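Long-range contact in geranyltranstransferase (Agrobacterium tumefaciens, PDB 2H8O), which probably condenses geranyl diphosphate with isopentenyl diphosphate to make farnesyl diphosphate, as a member of the polyprenyl synthetase family: residues R89-L100 with L225-I236. Sequence-based numbering, arbitrary orientation. Where two conformers were deposited one is given.
Sequences RPFLVIESVALL and LLRFACEAGAII
A close helix pair inside the largely helical prenyl synthase bundle joins 89-99 to 225-236, near parallel: the segment axes cross at -30° and approach to 7.3 Å. The backbones converge toward G233, the CA atoms of V97 and G233 being 4.1 Å apart against 4.8 Å for those of V93 and A229, and the lack of a side chain at G233 admits S96. That serine is a knob in the hole formed by A229, C230, G233 and A234. In the conformer given, its hydroxyl OG donates to C230 O at 2.7 Å, in the carbonyl plane and on a lone pair; a chi1 of -180° turns OG away from the backbone N and onto the facing helix. The same oxygen also accepts G233 N within its helix, so two donors then grip it. A229 O, the carbonyl one residue earlier, is buried with no hydrogen-bond partner in the model; V93 CA approaches it at 3.4 Å, a CA-H...O contact.

Toward the N-terminal ends, L92 CD1 meets L226 CD2 at 3.6 Å, while L92 CB rests against A229 CB. The R89 chain runs extended from CG to NE, and L226 CD2 lies over one guanidinium face, offset toward the rim, with L225 CB near the plane at the edge. At the other end, V97 CG2 touches I236 CD1 at 3.6 Å, the side chains crossing at about a right angle, and L100 CD1 presses on A234 CA (3.4 Å, tighter than usual van der Waals contact). Helix 104-125 touches R89 and A229 through L114. A serine knob beside a glycine thus marks this close helix-helix approach within the polyprenyl synthetase fold.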
loop_
_atom_site.group_PDB
_atom_site.type_symbol
_atom_site.label_atom_id
_atom_site.label_comp_id
_atom_site.label_asym_id
_atom_site.label_seq_id
_atom_site.Cartn_x
_atom_site.Cartn_y
_atom_site.Cartn_z
ATOM N N ARG A 89 -0.582 9.116 16.353
ATOM C CA ARG A 89 -1.219 7.878 15.890
ATOM C C ARG A 89 -0.590 6.612 16.546
ATOM O O ARG A 89 -1.315 5.788 17.115
ATOM C CB ARG A 89 -1.270 7.832 14.361
ATOM C CG ARG A 89 -2.241 8.894 13.855
ATOM C CD ARG A 89 -2.098 9.208 12.382
ATOM N NE ARG A 89 -2.874 10.396 12.008
ATOM C CZ ARG A 89 -2.503 11.644 12.267
ATOM N NH1 ARG A 89 -1.354 11.911 12.902
ATOM N NH2 ARG A 89 -3.276 12.648 11.888
ATOM N N PRO A 90 0.752 6.470 16.500
ATOM C CA PRO A 90 1.360 5.398 17.284
ATOM C C PRO A 90 1.039 5.441 18.781
ATOM O O PRO A 90 0.863 4.396 19.397
ATOM C CB PRO A 90 2.864 5.585 17.066
ATOM C CG PRO A 90 3.031 6.597 16.080
ATOM C CD PRO A 90 1.735 7.170 15.654
ATOM N N PHE A 91 0.971 6.639 19.357
ATOM C CA PHE A 91 0.617 6.786 20.756
ATOM C C PHE A 91 -0.713 6.089 21.026
ATOM O O PHE A 91 -0.864 5.328 22.001
ATOM C CB PHE A 91 0.527 8.263 21.142
ATOM C CG PHE A 91 -0.116 8.497 22.460
ATOM C CD1 PHE A 91 0.637 8.616 23.616
ATOM C CD2 PHE A 91 -1.499 8.585 22.562
ATOM C CE1 PHE A 91 0.002 8.832 24.842
ATOM C CE2 PHE A 91 -2.109 8.792 23.788
ATOM C CZ PHE A 91 -1.367 8.918 24.902
ATOM N N LEU A 92 -1.690 6.353 20.155
ATOM C CA LEU A 92 -3.031 5.817 20.348
ATOM C C LEU A 92 -3.054 4.288 20.215
ATOM O O LEU A 92 -3.737 3.590 20.989
ATOM C CB LEU A 92 -4.029 6.478 19.385
ATOM C CG LEU A 92 -4.314 7.965 19.662
ATOM C CD1 LEU A 92 -5.018 8.612 18.464
ATOM C CD2 LEU A 92 -5.131 8.143 20.939
ATOM N N VAL A 93 -2.299 3.750 19.262
ATOM C CA VAL A 93 -2.177 2.295 19.127
ATOM C C VAL A 93 -1.574 1.666 20.403
ATOM O O VAL A 93 -2.148 0.738 21.025
ATOM C CB VAL A 93 -1.353 1.899 17.905
ATOM C CG1 VAL A 93 -1.202 0.372 17.864
ATOM C CG2 VAL A 93 -2.002 2.428 16.608
ATOM N N ILE A 94 -0.425 2.190 20.799
ATOM C CA ILE A 94 0.289 1.700 21.975
ATOM C C ILE A 94 -0.613 1.747 23.209
ATOM O O ILE A 94 -0.670 0.797 23.998
ATOM C CB ILE A 94 1.571 2.542 22.199
ATOM C CG1 ILE A 94 2.600 2.249 21.085
ATOM C CG2 ILE A 94 2.177 2.259 23.590
ATOM C CD1 ILE A 94 3.691 3.274 20.960
ATOM N N GLU A 95 -1.304 2.867 23.397
ATOM C CA GLU A 95 -2.100 3.048 24.622
ATOM C C GLU A 95 -3.434 2.284 24.594
ATOM O O GLU A 95 -3.922 1.851 25.628
ATOM C CB GLU A 95 -2.256 4.530 24.959
ATOM C CG GLU A 95 -0.898 5.203 25.309
ATOM C CD GLU A 95 -0.170 4.534 26.508
ATOM O OE1 GLU A 95 -0.851 4.024 27.436
ATOM O OE2 GLU A 95 1.094 4.542 26.562
ATOM N N SER A 96 -4.001 2.092 23.406
ATOM C CA SER A 96 -5.179 1.231 23.259
ATOM C C SER A 96 -4.796 -0.208 23.594
ATOM O O SER A 96 -5.501 -0.902 24.344
ATOM C CB SER A 96 -5.752 1.305 21.844
ATOM O OG SER A 96 -6.893 0.469 21.724
ATOM N N VAL A 97 -3.655 -0.643 23.066
ATOM C CA VAL A 97 -3.152 -1.970 23.374
ATOM C C VAL A 97 -2.931 -2.119 24.894
ATOM O O VAL A 97 -3.343 -3.128 25.481
ATOM C CB VAL A 97 -1.860 -2.293 22.598
ATOM C CG1 VAL A 97 -1.271 -3.615 23.071
ATOM C CG2 VAL A 97 -2.134 -2.355 21.070
ATOM N N ALA A 98 -2.309 -1.127 25.540
ATOM C CA ALA A 98 -2.045 -1.187 26.983
ATOM C C ALA A 98 -3.340 -1.231 27.793
ATOM O O ALA A 98 -3.447 -2.005 28.764
ATOM C CB ALA A 98 -1.214 -0.007 27.422
ATOM N N LEU A 99 -4.308 -0.400 27.402
ATOM C CA LEU A 99 -5.604 -0.362 28.069
ATOM C C LEU A 99 -6.244 -1.733 28.142
ATOM O O LEU A 99 -6.839 -2.091 29.182
ATOM C CB LEU A 99 -6.564 0.597 27.363
ATOM C CG LEU A 99 -7.968 0.712 27.956
ATOM C CD1 LEU A 99 -7.941 1.462 29.284
ATOM C CD2 LEU A 99 -8.897 1.367 26.935
ATOM N N LEU A 100 -6.131 -2.482 27.046
ATOM C CA LEU A 100 -6.813 -3.770 26.857
ATOM C C LEU A 100 -5.908 -4.979 27.149
ATOM O O LEU A 100 -6.303 -6.120 26.908
ATOM C CB LEU A 100 -7.370 -3.846 25.429
ATOM C CG LEU A 100 -8.357 -2.729 25.066
ATOM C CD1 LEU A 100 -8.855 -2.767 23.607
ATOM C CD2 LEU A 100 -9.538 -2.788 26.028
ATOM N N LEU A 225 -7.811 7.343 10.152
ATOM C CA LEU A 225 -6.556 6.827 10.730
ATOM C C LEU A 225 -6.580 6.867 12.256
ATOM O O LEU A 225 -5.986 6.014 12.896
ATOM C CB LEU A 225 -5.305 7.576 10.245
ATOM C CG LEU A 225 -4.935 7.378 8.785
ATOM C CD1 LEU A 225 -3.471 7.734 8.592
ATOM C CD2 LEU A 225 -5.180 5.949 8.303
ATOM N N LEU A 226 -7.257 7.869 12.818
ATOM C CA LEU A 226 -7.374 7.996 14.295
ATOM C C LEU A 226 -8.341 6.945 14.864
ATOM O O LEU A 226 -8.078 6.341 15.903
ATOM C CB LEU A 226 -7.725 9.434 14.691
ATOM C CG LEU A 226 -6.639 10.472 14.360
ATOM C CD1 LEU A 226 -7.233 11.895 14.376
ATOM C CD2 LEU A 226 -5.423 10.339 15.306
ATOM N N ARG A 227 -9.440 6.703 14.160
ATOM C CA ARG A 227 -10.340 5.592 14.437
ATOM C C ARG A 227 -9.592 4.254 14.429
ATOM O O ARG A 227 -9.660 3.470 15.382
ATOM C CB ARG A 227 -11.485 5.602 13.403
ATOM C CG ARG A 227 -12.473 4.464 13.535
ATOM C CD ARG A 227 -13.352 4.366 12.275
ATOM N NE ARG A 227 -12.626 3.733 11.170
ATOM C CZ ARG A 227 -12.796 3.982 9.875
ATOM N NH1 ARG A 227 -13.637 4.922 9.458
ATOM N NH2 ARG A 227 -12.070 3.311 8.989
ATOM N N PHE A 228 -8.866 4.013 13.343
ATOM C CA PHE A 228 -8.080 2.809 13.203
ATOM C C PHE A 228 -7.082 2.681 14.371
ATOM O O PHE A 228 -6.906 1.592 14.920
ATOM C CB PHE A 228 -7.318 2.791 11.873
ATOM C CG PHE A 228 -6.278 1.709 11.815
ATOM C CD1 PHE A 228 -6.604 0.419 11.419
ATOM C CD2 PHE A 228 -4.981 1.967 12.214
ATOM C CE1 PHE A 228 -5.649 -0.584 11.426
ATOM C CE2 PHE A 228 -4.015 0.963 12.228
ATOM C CZ PHE A 228 -4.343 -0.309 11.837
ATOM N N ALA A 229 -6.403 3.766 14.734
ATOM C CA ALA A 229 -5.366 3.685 15.775
ATOM C C ALA A 229 -5.913 3.101 17.073
ATOM O O ALA A 229 -5.280 2.294 17.730
ATOM C CB ALA A 229 -4.784 5.060 16.041
ATOM N N CYS A 230 -7.111 3.524 17.424
ATOM C CA CYS A 230 -7.754 3.091 18.664
ATOM C C CYS A 230 -8.359 1.712 18.534
ATOM O O CYS A 230 -8.206 0.880 19.407
ATOM C CB CYS A 230 -8.814 4.091 19.053
ATOM S SG CYS A 230 -8.095 5.707 19.509
ATOM N N GLU A 231 -9.055 1.476 17.427
ATOM C CA GLU A 231 -9.653 0.164 17.180
ATOM C C GLU A 231 -8.596 -0.935 17.091
ATOM O O GLU A 231 -8.824 -2.068 17.516
ATOM C CB GLU A 231 -10.561 0.193 15.933
ATOM C CG GLU A 231 -11.363 -1.100 15.715
ATOM C CD GLU A 231 -12.264 -1.067 14.506
ATOM O OE1 GLU A 231 -12.302 -0.036 13.820
ATOM O OE2 GLU A 231 -12.967 -2.073 14.263
ATOM N N ALA A 232 -7.426 -0.586 16.548
ATOM C CA ALA A 232 -6.320 -1.533 16.423
ATOM C C ALA A 232 -5.918 -2.170 17.745
ATOM O O ALA A 232 -5.510 -3.332 17.774
ATOM C CB ALA A 232 -5.110 -0.857 15.789
ATOM N N GLY A 233 -5.999 -1.413 18.835
ATOM C CA GLY A 233 -5.642 -1.961 20.136
ATOM C C GLY A 233 -6.515 -3.145 20.511
ATOM O O GLY A 233 -6.027 -4.163 21.028
ATOM N N ALA A 234 -7.819 -3.009 20.257
ATOM C CA ALA A 234 -8.779 -4.087 20.474
ATOM C C ALA A 234 -8.504 -5.282 19.559
ATOM O O ALA A 234 -8.552 -6.431 20.002
ATOM C CB ALA A 234 -10.201 -3.579 20.277
ATOM N N ILE A 235 -8.184 -5.030 18.291
ATOM C CA ILE A 235 -7.849 -6.125 17.378
ATOM C C ILE A 235 -6.587 -6.873 17.852
ATOM O O ILE A 235 -6.543 -8.111 17.907
ATOM C CB ILE A 235 -7.647 -5.613 15.938
ATOM C CG1 ILE A 235 -8.953 -5.033 15.415
ATOM C CG2 ILE A 235 -7.161 -6.745 15.044
ATOM C CD1 ILE A 235 -8.800 -4.411 14.060
ATOM N N ILE A 236 -5.566 -6.115 18.221
ATOM C CA ILE A 236 -4.305 -6.676 18.700
ATOM C C ILE A 236 -4.521 -7.462 20.008
ATOM O O ILE A 236 -3.923 -8.502 20.207
ATOM C CB ILE A 236 -3.290 -5.548 18.932
ATOM C CG1 ILE A 236 -2.841 -4.942 17.580
ATOM C CG2 ILE A 236 -2.088 -6.050 19.767
ATOM C CD1 ILE A 236 -2.141 -3.565 17.700
#